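Local atomic coordinates of putative GGDEF domain protein (Pseudomonas aeruginosa, PDB entry 7E6G), a protein that probably catalyses the condensation of two GTP molecules into the second messenger cyclic di-GMP, releasing diphosphate, with magnesium as cofactor. Residues L138-F142 against K251-D256; R204-R208 against R255-V259; Y133-M137 against T239-D244. All blocks are in the same frame, centred on the assembly; numbering follows the deposited sequence.

Interaction 1: residues L138-F142 against K251-D256; sequences LDVDF and KRSGRD. With MG (magnesium ion), chain G; G2P (phosphomethylphosphonic acid guanylate ester), chain H.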
loop_
_atom_site.group_PDB
_atom_site.type_symbol
_atom_site.label_atom_id
_atom_site.label_comp_id
_atom_site.label_asym_id
_atom_site.label_seq_id
_atom_site.Cartn_x
_atom_site.Cartn_y
_atom_site.Cartn_z
ATOM N N LEU A 138 51.306 9.357 -4.048
ATOM C CA LEU A 138 51.710 10.613 -4.641
ATOM C C LEU A 138 51.863 11.633 -3.519
ATOM O O LEU A 138 51.029 11.696 -2.624
ATOM C CB LEU A 138 50.640 11.028 -5.658
ATOM C CG LEU A 138 50.849 12.097 -6.718
ATOM C CD1 LEU A 138 50.508 11.550 -8.090
ATOM C CD2 LEU A 138 49.974 13.307 -6.379
ATOM N N ASP A 139 52.950 12.400 -3.539
ATOM C CA ASP A 139 53.238 13.389 -2.501
ATOM C C ASP A 139 53.679 14.671 -3.189
ATOM O O ASP A 139 54.589 14.641 -4.023
ATOM C CB ASP A 139 54.327 12.885 -1.540
ATOM C CG ASP A 139 54.697 13.901 -0.453
ATOM O OD1 ASP A 139 55.045 15.063 -0.770
ATOM O OD2 ASP A 139 54.676 13.524 0.743
ATOM N N VAL A 140 53.053 15.793 -2.821
ATOM C CA VAL A 140 53.307 17.060 -3.498
ATOM C C VAL A 140 54.701 17.581 -3.150
ATOM O O VAL A 140 55.118 17.597 -1.980
ATOM C CB VAL A 140 52.214 18.082 -3.147
ATOM C CG1 VAL A 140 52.475 19.414 -3.855
ATOM C CG2 VAL A 140 50.855 17.538 -3.545
ATOM N N ASP A 141 55.437 18.008 -4.174
ATOM C CA ASP A 141 56.787 18.522 -3.977
ATOM C C ASP A 141 56.740 19.991 -3.569
ATOM O O ASP A 141 56.062 20.798 -4.215
ATOM C CB ASP A 141 57.612 18.365 -5.253
ATOM C CG ASP A 141 57.748 16.924 -5.697
ATOM O OD1 ASP A 141 57.873 16.030 -4.846
ATOM O OD2 ASP A 141 57.762 16.674 -6.916
ATOM N N PHE A 142 57.454 20.330 -2.489
ATOM C CA PHE A 142 57.651 21.715 -2.046
ATOM C C PHE A 142 56.329 22.418 -1.734
ATOM O O PHE A 142 56.198 23.633 -1.916
ATOM C CB PHE A 142 58.461 22.513 -3.077
ATOM C CG PHE A 142 59.806 21.903 -3.403
ATOM C CD1 PHE A 142 60.763 21.711 -2.409
ATOM C CD2 PHE A 142 60.115 21.523 -4.700
ATOM C CE1 PHE A 142 62.000 21.154 -2.702
ATOM C CE2 PHE A 142 61.352 20.969 -4.998
ATOM C CZ PHE A 142 62.295 20.783 -3.996
ATOM N N LYS A 251 61.516 10.590 -3.739
ATOM C CA LYS A 251 61.823 11.864 -3.101
ATOM C C LYS A 251 63.320 12.061 -2.929
ATOM O O LYS A 251 63.826 13.173 -3.106
ATOM C CB LYS A 251 61.117 11.961 -1.755
ATOM C CG LYS A 251 60.383 13.275 -1.588
ATOM C CD LYS A 251 58.890 13.086 -1.810
ATOM C CE LYS A 251 58.068 14.178 -1.160
ATOM N NZ LYS A 251 57.198 14.914 -2.048
ATOM N N ARG A 252 64.043 10.998 -2.574
ATOM C CA ARG A 252 65.484 11.101 -2.376
ATOM C C ARG A 252 66.222 11.305 -3.690
ATOM O O ARG A 252 67.313 11.888 -3.699
ATOM C CB ARG A 252 65.994 9.850 -1.678
ATOM C CG ARG A 252 65.550 9.742 -0.250
ATOM C CD ARG A 252 66.122 8.488 0.372
ATOM N NE ARG A 252 66.115 8.560 1.827
ATOM C CZ ARG A 252 66.051 7.497 2.621
ATOM N NH1 ARG A 252 65.991 6.280 2.088
ATOM N NH2 ARG A 252 66.055 7.651 3.945
ATOM N N SER A 253 65.642 10.849 -4.802
ATOM C CA SER A 253 66.288 10.884 -6.108
ATOM C C SER A 253 65.966 12.142 -6.905
ATOM O O SER A 253 66.246 12.185 -8.103
ATOM C CB SER A 253 65.903 9.635 -6.912
ATOM O OG SER A 253 64.683 9.806 -7.614
ATOM N N GLY A 254 65.358 13.152 -6.286
ATOM C CA GLY A 254 65.245 14.439 -6.945
ATOM C C GLY A 254 63.887 15.031 -7.295
ATOM O O GLY A 254 63.844 16.119 -7.878
ATOM N N ARG A 255 62.785 14.352 -6.986
ATOM C CA ARG A 255 61.449 14.942 -7.152
ATOM C C ARG A 255 60.988 15.104 -8.604
ATOM O O ARG A 255 61.787 15.012 -9.536
ATOM C CB ARG A 255 61.379 16.284 -6.413
ATOM C CG ARG A 255 61.651 16.090 -4.922
ATOM C CD ARG A 255 61.494 17.361 -4.107
ATOM N NE ARG A 255 61.394 17.090 -2.667
ATOM C CZ ARG A 255 62.430 16.838 -1.860
ATOM N NH1 ARG A 255 63.674 16.796 -2.347
ATOM N NH2 ARG A 255 62.213 16.622 -0.562
ATOM N N ASP A 256 59.682 15.317 -8.802
ATOM C CA ASP A 256 59.037 15.119 -10.103
ATOM C C ASP A 256 59.421 13.768 -10.700
ATOM O O ASP A 256 59.518 13.614 -11.918
ATOM C CB ASP A 256 59.366 16.251 -11.079
ATOM C CG ASP A 256 58.329 16.400 -12.205
ATOM O OD1 ASP A 256 57.302 15.657 -12.217
ATOM O OD2 ASP A 256 58.562 17.286 -13.079
HETATM MG MG MG G . 55.325 17.171 0.260
HETATM P PG G2P H . 58.654 17.689 -0.043
HETATM O O1G G2P H . 58.036 16.577 -0.350
HETATM O O2G G2P H . 58.949 18.404 -1.089
HETATM O O3G G2P H . 59.655 17.563 0.828
HETATM O O3B G2P H . 57.525 18.370 0.732
HETATM P PB G2P H . 57.122 19.740 1.385
HETATM O O1B G2P H . 56.016 19.997 0.755
HETATM O O2B G2P H . 58.048 20.694 1.356
HETATM C C3A G2P H . 56.795 19.581 3.077
HETATM P PA G2P H . 55.893 18.406 3.778
HETATM O O1A G2P H . 57.043 18.232 4.539
HETATM O O2A G2P H . 55.689 17.756 2.510
HETATM O "O5'" G2P H . 55.039 19.570 4.120
HETATM C "C5'" G2P H . 53.785 19.834 3.502
HETATM C "C4'" G2P H . 53.028 20.925 4.189
HETATM O "O4'" G2P H . 51.790 20.510 4.052
HETATM C "C3'" G2P H . 53.143 20.780 5.611
HETATM O "O3'" G2P H . 53.780 21.902 6.082
HETATM C "C2'" G2P H . 51.721 20.708 6.004
HETATM O "O2'" G2P H . 51.372 21.413 7.121
HETATM C "C1'" G2P H . 51.090 21.275 4.867
HETATM N N9 G2P H . 49.722 20.927 4.786
HETATM C C8 G2P H . 49.322 19.799 5.272
HETATM N N7 G2P H . 48.046 19.661 5.107
HETATM C C5 G2P H . 47.612 20.679 4.504
HETATM C C6 G2P H . 46.412 20.999 4.092
HETATM O O6 G2P H . 45.447 20.322 4.252
HETATM N N1 G2P H . 46.233 22.189 3.437
HETATM C C2 G2P H . 47.299 22.989 3.257
HETATM N N2 G2P H . 47.117 24.046 2.661
HETATM N N3 G2P H . 48.488 22.619 3.703
HETATM C C4 G2P H . 48.660 21.468 4.297
#
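The F142 ring and the R255 guanidinium lie 26° from parallel, with R255 NE over one ring face and F142 CZ 3.5 Å from R255 CD. The R255 chain, extended from CG to NE, crosses the phenyl side chain at about a right angle. It carries the guanidinium to the terminal phosphate of the GTP analogue, where R255 NH2 reaches G2P O3G, near the guanidinium plane at its edge, at 3.1 Å and NE bonds to O2G. F142 N donates to that same O2G over 2.8 Å, nearly straight at 169°. This is the substrate end of the GGDEF domain, where residues 138-142 lie beside the C-terminal turn of helix 236-252 and the loop after it. Magnesium is bound by D139 OD1 at 2.4 Å and by the V140 carbonyl O at 2.3 Å; E182 and the analogue oxygens O3B and O2A complete the magnesium site found here. The D139 carboxylate is crossed by K251, whose NZ forms a salt bridge with D139 OD1, meeting it from above the carboxylate plane. D141 lies antiparallel alongside K251, and D141 OD1 forms a salt bridge with K251 NZ at 3.1 Å, met on the anti side, 16° out of the carboxylate plane. The other oxygen, D141 OD2, accepts D256 N at 3.0 Å. S224 OG and T222 OG1 also bond to D141 OD1 and OD2, and R213 of the second subunit forms a salt bridge with D139 OD2.

Interaction 2: residues R204-R208 against R255-V259; sequences RDSVR and RDKCV. With G2P (phosphomethylphosphonic acid guanylate ester), chain H.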
loop_
_atom_site.group_PDB
_atom_site.type_symbol
_atom_site.label_atom_id
_atom_site.label_comp_id
_atom_site.label_asym_id
_atom_site.label_seq_id
_atom_site.Cartn_x
_atom_site.Cartn_y
_atom_site.Cartn_z
ATOM N N ARG A 204 50.208 12.015 -14.071
ATOM C CA ARG A 204 51.298 12.932 -13.774
ATOM C C ARG A 204 51.351 14.071 -14.771
ATOM O O ARG A 204 51.652 15.199 -14.384
ATOM C CB ARG A 204 52.622 12.190 -13.712
ATOM C CG ARG A 204 52.509 10.956 -12.857
ATOM C CD ARG A 204 53.842 10.501 -12.342
ATOM N NE ARG A 204 54.895 10.565 -13.344
ATOM C CZ ARG A 204 56.016 11.249 -13.182
ATOM N NH1 ARG A 204 56.932 11.253 -14.142
ATOM N NH2 ARG A 204 56.212 11.935 -12.057
ATOM N N ASP A 205 51.045 13.823 -16.044
ATOM C CA ASP A 205 50.888 14.940 -16.971
ATOM C C ASP A 205 49.787 15.869 -16.483
ATOM O O ASP A 205 49.938 17.096 -16.494
ATOM C CB ASP A 205 50.574 14.444 -18.389
ATOM C CG ASP A 205 51.697 13.601 -18.995
ATOM O OD1 ASP A 205 52.808 13.514 -18.398
ATOM O OD2 ASP A 205 51.446 13.009 -20.078
ATOM N N SER A 206 48.667 15.294 -16.047
ATOM C CA SER A 206 47.552 16.097 -15.573
ATOM C C SER A 206 48.006 17.056 -14.484
ATOM O O SER A 206 47.773 18.270 -14.573
ATOM C CB SER A 206 46.449 15.175 -15.061
ATOM O OG SER A 206 45.188 15.774 -15.258
ATOM N N VAL A 207 48.693 16.524 -13.464
ATOM C CA VAL A 207 49.168 17.367 -12.367
ATOM C C VAL A 207 50.186 18.382 -12.875
ATOM O O VAL A 207 50.108 19.575 -12.557
ATOM C CB VAL A 207 49.739 16.505 -11.226
ATOM C CG1 VAL A 207 50.371 17.376 -10.145
ATOM C CG2 VAL A 207 48.636 15.680 -10.616
ATOM N N ARG A 208 51.130 17.937 -13.702
ATOM C CA ARG A 208 52.194 18.822 -14.161
ATOM C C ARG A 208 51.636 20.046 -14.890
ATOM O O ARG A 208 52.068 21.175 -14.638
ATOM C CB ARG A 208 53.163 18.039 -15.044
ATOM C CG ARG A 208 54.542 18.682 -15.152
ATOM C CD ARG A 208 55.511 17.850 -15.990
ATOM N NE ARG A 208 56.155 16.791 -15.216
ATOM C CZ ARG A 208 55.843 15.498 -15.315
ATOM N NH1 ARG A 208 54.889 15.109 -16.157
ATOM N NH2 ARG A 208 56.476 14.593 -14.568
ATOM N N ARG A 255 62.785 14.352 -6.986
ATOM C CA ARG A 255 61.449 14.942 -7.152
ATOM C C ARG A 255 60.988 15.104 -8.604
ATOM O O ARG A 255 61.787 15.012 -9.536
ATOM C CB ARG A 255 61.379 16.284 -6.413
ATOM C CG ARG A 255 61.651 16.090 -4.922
ATOM C CD ARG A 255 61.494 17.361 -4.107
ATOM N NE ARG A 255 61.394 17.090 -2.667
ATOM C CZ ARG A 255 62.430 16.838 -1.860
ATOM N NH1 ARG A 255 63.674 16.796 -2.347
ATOM N NH2 ARG A 255 62.213 16.622 -0.562
ATOM N N ASP A 256 59.682 15.317 -8.802
ATOM C CA ASP A 256 59.037 15.119 -10.103
ATOM C C ASP A 256 59.421 13.768 -10.700
ATOM O O ASP A 256 59.518 13.614 -11.918
ATOM C CB ASP A 256 59.366 16.251 -11.079
ATOM C CG ASP A 256 58.329 16.400 -12.205
ATOM O OD1 ASP A 256 57.302 15.657 -12.217
ATOM O OD2 ASP A 256 58.562 17.286 -13.079
ATOM N N LYS A 257 59.640 12.780 -9.835
ATOM C CA LYS A 257 60.054 11.443 -10.224
ATOM C C LYS A 257 58.956 10.457 -9.856
ATOM O O LYS A 257 58.095 10.735 -9.017
ATOM C CB LYS A 257 61.368 11.032 -9.532
ATOM C CG LYS A 257 62.573 11.004 -10.437
ATOM C CD LYS A 257 63.224 12.378 -10.534
ATOM C CE LYS A 257 64.196 12.479 -11.715
ATOM N NZ LYS A 257 65.278 11.435 -11.650
ATOM N N CYS A 258 59.010 9.287 -10.482
ATOM C CA CYS A 258 58.040 8.227 -10.225
ATOM C C CYS A 258 58.800 6.908 -10.266
ATOM O O CYS A 258 59.182 6.446 -11.347
ATOM C CB CYS A 258 56.917 8.258 -11.248
ATOM S SG CYS A 258 55.846 6.829 -11.182
ATOM N N VAL A 259 59.035 6.306 -9.106
ATOM C CA VAL A 259 59.804 5.070 -9.057
ATOM C C VAL A 259 58.867 3.893 -8.807
ATOM O O VAL A 259 57.905 3.982 -8.034
ATOM C CB VAL A 259 60.927 5.127 -8.007
ATOM C CG1 VAL A 259 61.617 6.451 -8.059
ATOM C CG2 VAL A 259 60.403 4.823 -6.653
HETATM P PG G2P H . 58.654 17.689 -0.043
HETATM O O1G G2P H . 58.036 16.577 -0.350
HETATM O O2G G2P H . 58.949 18.404 -1.089
HETATM O O3G G2P H . 59.655 17.563 0.828
HETATM O O3B G2P H . 57.525 18.370 0.732
HETATM P PB G2P H . 57.122 19.740 1.385
HETATM O O1B G2P H . 56.016 19.997 0.755
HETATM O O2B G2P H . 58.048 20.694 1.356
HETATM C C3A G2P H . 56.795 19.581 3.077
HETATM P PA G2P H . 55.893 18.406 3.778
HETATM O O1A G2P H . 57.043 18.232 4.539
HETATM O O2A G2P H . 55.689 17.756 2.510
HETATM O "O5'" G2P H . 55.039 19.570 4.120
HETATM C "C5'" G2P H . 53.785 19.834 3.502
HETATM C "C4'" G2P H . 53.028 20.925 4.189
HETATM O "O4'" G2P H . 51.790 20.510 4.052
HETATM C "C3'" G2P H . 53.143 20.780 5.611
HETATM O "O3'" G2P H . 53.780 21.902 6.082
HETATM C "C2'" G2P H . 51.721 20.708 6.004
HETATM O "O2'" G2P H . 51.372 21.413 7.121
HETATM C "C1'" G2P H . 51.090 21.275 4.867
HETATM N N9 G2P H . 49.722 20.927 4.786
HETATM C C8 G2P H . 49.322 19.799 5.272
HETATM N N7 G2P H . 48.046 19.661 5.107
HETATM C C5 G2P H . 47.612 20.679 4.504
HETATM C C6 G2P H . 46.412 20.999 4.092
HETATM O O6 G2P H . 45.447 20.322 4.252
HETATM N N1 G2P H . 46.233 22.189 3.437
HETATM C C2 G2P H . 47.299 22.989 3.257
HETATM N N2 G2P H . 47.117 24.046 2.661
HETATM N N3 G2P H . 48.488 22.619 3.703
HETATM C C4 G2P H . 48.660 21.468 4.297
#
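R204 reaches from helix 193-208 across C258 toward the backbone of D256 and K257. Its CB bond points toward the 255-259 segment, but the first atom to touch is CD, 4.0 Å from C258 CB. At chi3 (-42°) the chain bends, and this lays the flat end of the side chain against the cysteine: C258 CB sits over the centre of one guanidinium face, 3.7 Å from R204 CZ. C258 CB is equally near R204 NE, whose salt bridge is to E201 in the same helix. Farther out, R204 NH1 lies near D256 O and C258 CB, and R204 NH2 is 3.7 Å from the D256 carbonyl O, which is at the guanidinium edge, and a little farther from K257 O. R204 NH2 to D256 OD1, at 3.9 Å, is only a long ion pair. In the GGDEF fold this contact joins the last turn of helix 193-208 to the connection leading from helix 236-252 into the edge strand 258-260, which runs parallel to strand 223-229; R204 and C258 also both touch V225 of that neighbour. The stronger charge contact comes one helical turn later. R208 grips the D256 carboxylate side-on with two nitrogens, NE to OD2 at 3.3 Å and NH2 to OD1 at 2.7 Å. The first bond is nearly straight (171°), lies in the guanidinium plane and uses the syn lone pair of OD2; the second meets OD1 from above the carboxylate plane. R208 NH1 pairs with D205 OD1 at 3.4 Å, extending the network along the helix.

Interaction 3: residues Y133-M137 against T239-D244; sequences YVLAM and TVNRAD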
loop_
_atom_site.group_PDB
_atom_site.type_symbol
_atom_site.label_atom_id
_atom_site.label_comp_id
_atom_site.label_asym_id
_atom_site.label_seq_id
_atom_site.Cartn_x
_atom_site.Cartn_y
_atom_site.Cartn_z
ATOM N N TYR A 133 45.792 -5.588 -7.880
ATOM C CA TYR A 133 45.656 -4.155 -8.087
ATOM C C TYR A 133 47.034 -3.510 -8.031
ATOM O O TYR A 133 48.014 -4.115 -7.584
ATOM C CB TYR A 133 44.736 -3.518 -7.039
ATOM C CG TYR A 133 45.207 -3.766 -5.631
ATOM C CD1 TYR A 133 44.783 -4.887 -4.923
ATOM C CD2 TYR A 133 46.126 -2.913 -5.027
ATOM C CE1 TYR A 133 45.228 -5.136 -3.639
ATOM C CE2 TYR A 133 46.570 -3.133 -3.735
ATOM C CZ TYR A 133 46.120 -4.258 -3.045
ATOM O OH TYR A 133 46.574 -4.488 -1.770
ATOM N N VAL A 134 47.114 -2.269 -8.493
ATOM C CA VAL A 134 48.343 -1.515 -8.279
ATOM C C VAL A 134 48.032 -0.316 -7.393
ATOM O O VAL A 134 46.901 0.172 -7.321
ATOM C CB VAL A 134 49.033 -1.085 -9.599
ATOM C CG1 VAL A 134 49.053 -2.251 -10.601
ATOM C CG2 VAL A 134 48.381 0.142 -10.194
ATOM N N LEU A 135 49.058 0.130 -6.692
ATOM C CA LEU A 135 48.984 1.200 -5.715
ATOM C C LEU A 135 49.981 2.272 -6.123
ATOM O O LEU A 135 51.164 1.974 -6.322
ATOM C CB LEU A 135 49.332 0.653 -4.329
ATOM C CG LEU A 135 48.491 0.992 -3.114
ATOM C CD1 LEU A 135 47.024 0.720 -3.401
ATOM C CD2 LEU A 135 49.001 0.141 -1.968
ATOM N N ALA A 136 49.518 3.510 -6.257
ATOM C CA ALA A 136 50.401 4.640 -6.540
ATOM C C ALA A 136 50.235 5.672 -5.431
ATOM O O ALA A 136 49.129 6.140 -5.180
ATOM C CB ALA A 136 50.088 5.237 -7.914
ATOM N N MET A 137 51.312 6.001 -4.738
ATOM C CA MET A 137 51.263 6.983 -3.664
ATOM C C MET A 137 52.001 8.243 -4.102
ATOM O O MET A 137 53.184 8.201 -4.450
ATOM C CB MET A 137 51.849 6.431 -2.366
ATOM C CG MET A 137 51.414 7.229 -1.126
ATOM S SD MET A 137 52.154 6.571 0.379
ATOM C CE MET A 137 51.083 5.155 0.693
ATOM N N THR A 239 51.567 -3.934 1.135
ATOM C CA THR A 239 51.477 -3.241 -0.147
ATOM C C THR A 239 51.626 -1.733 0.023
ATOM O O THR A 239 52.434 -1.097 -0.670
ATOM C CB THR A 239 50.149 -3.546 -0.826
ATOM O OG1 THR A 239 49.829 -4.929 -0.659
ATOM C CG2 THR A 239 50.235 -3.209 -2.301
ATOM N N VAL A 240 50.811 -1.136 0.904
ATOM C CA VAL A 240 50.921 0.301 1.133
ATOM C C VAL A 240 52.348 0.664 1.530
ATOM O O VAL A 240 52.925 1.621 1.002
ATOM C CB VAL A 240 49.898 0.770 2.183
ATOM C CG1 VAL A 240 50.230 2.174 2.651
ATOM C CG2 VAL A 240 48.483 0.718 1.605
ATOM N N ASN A 241 52.951 -0.116 2.430
ATOM C CA ASN A 241 54.311 0.178 2.878
ATOM C C ASN A 241 55.296 0.176 1.715
ATOM O O ASN A 241 56.202 1.015 1.657
ATOM C CB ASN A 241 54.738 -0.824 3.949
ATOM C CG ASN A 241 54.213 -0.460 5.330
ATOM O OD1 ASN A 241 53.405 0.466 5.490
ATOM N ND2 ASN A 241 54.664 -1.193 6.337
ATOM N N ARG A 242 55.143 -0.756 0.771
ATOM C CA ARG A 242 56.097 -0.787 -0.335
ATOM C C ARG A 242 55.886 0.393 -1.277
ATOM O O ARG A 242 56.861 0.996 -1.752
ATOM C CB ARG A 242 56.012 -2.103 -1.096
ATOM C CG ARG A 242 57.278 -2.382 -1.920
ATOM C CD ARG A 242 57.046 -3.451 -2.977
ATOM N NE ARG A 242 55.922 -4.292 -2.588
ATOM C CZ ARG A 242 55.979 -5.260 -1.669
ATOM N NH1 ARG A 242 57.114 -5.553 -1.030
ATOM N NH2 ARG A 242 54.878 -5.939 -1.395
ATOM N N ALA A 243 54.625 0.738 -1.558
ATOM C CA ALA A 243 54.360 1.940 -2.344
ATOM C C ALA A 243 54.983 3.163 -1.682
ATOM O O ALA A 243 55.571 4.027 -2.348
ATOM C CB ALA A 243 52.854 2.127 -2.517
ATOM N N ASP A 244 54.888 3.222 -0.360
ATOM C CA ASP A 244 55.431 4.330 0.406
ATOM C C ASP A 244 56.952 4.383 0.318
ATOM O O ASP A 244 57.550 5.461 0.208
ATOM C CB ASP A 244 54.978 4.162 1.844
ATOM C CG ASP A 244 55.064 5.410 2.605
ATOM O OD1 ASP A 244 54.006 6.034 2.816
ATOM O OD2 ASP A 244 56.189 5.770 2.987
#
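L135 and M137, on a central strand of the GGDEF domain's mixed sheet, pack against T239, V240 and A243 of helix 236-252, which lies on one face of that sheet. The axes of strand 134-137 and helix 239-244 pass 7.9 Å apart, at 45°. Apolar contacts dominate. L135 CD2 enters between T239 and V240, 3.6 Å from T239 CG2 and 3.7 Å from V240 CG2, while L135 CB lies 4.2 Å from A243 CB. A243 points its side chain toward the strand, and A243 CA is 6.1 Å from M137 CA. L119 of helix 112-128 touches both L135 and V240. Polar groups occupy the two ends. Y133 and T239 approach from opposite directions, Y133 OH to T239 OG1 at 3.5 Å, yet each has a stronger partner outside: N123 for the tyrosine, H230 for the threonine. At the other end, M137 crosses the D244 side chain, whose carboxylate OD1 forms a salt bridge with R213 of the second subunit. The methionine runs out with CG opposite its backbone N (chi1 -161°) and bends at chi3, which carries M137 CE to 3.7 Å from V240 CG1.

Overall arrangement
Interactions 1 and 3 use the same two elements, strand 134-140 and helix 236-252, at centres 16 Å apart: the contact of 133-137 with 239-244 is fully buried and mostly apolar, whereas that of 138-142 with 251-256 is partly buried, built largely from charged groups, and carries magnesium and the nucleotide analogue. Both also meet the second subunit, whose R213 pairs with an aspartate in each. Interaction 2 is a surface contact of two arginines with an aspartate and a cysteine, with no other protein chain of the assembly touching it. Its centre is only 8 Å from that of interaction 1, and R255 and D256 belong to both: R255 turns to the phosphate, and D256 gives its backbone N to one contact and its carboxylate to the other.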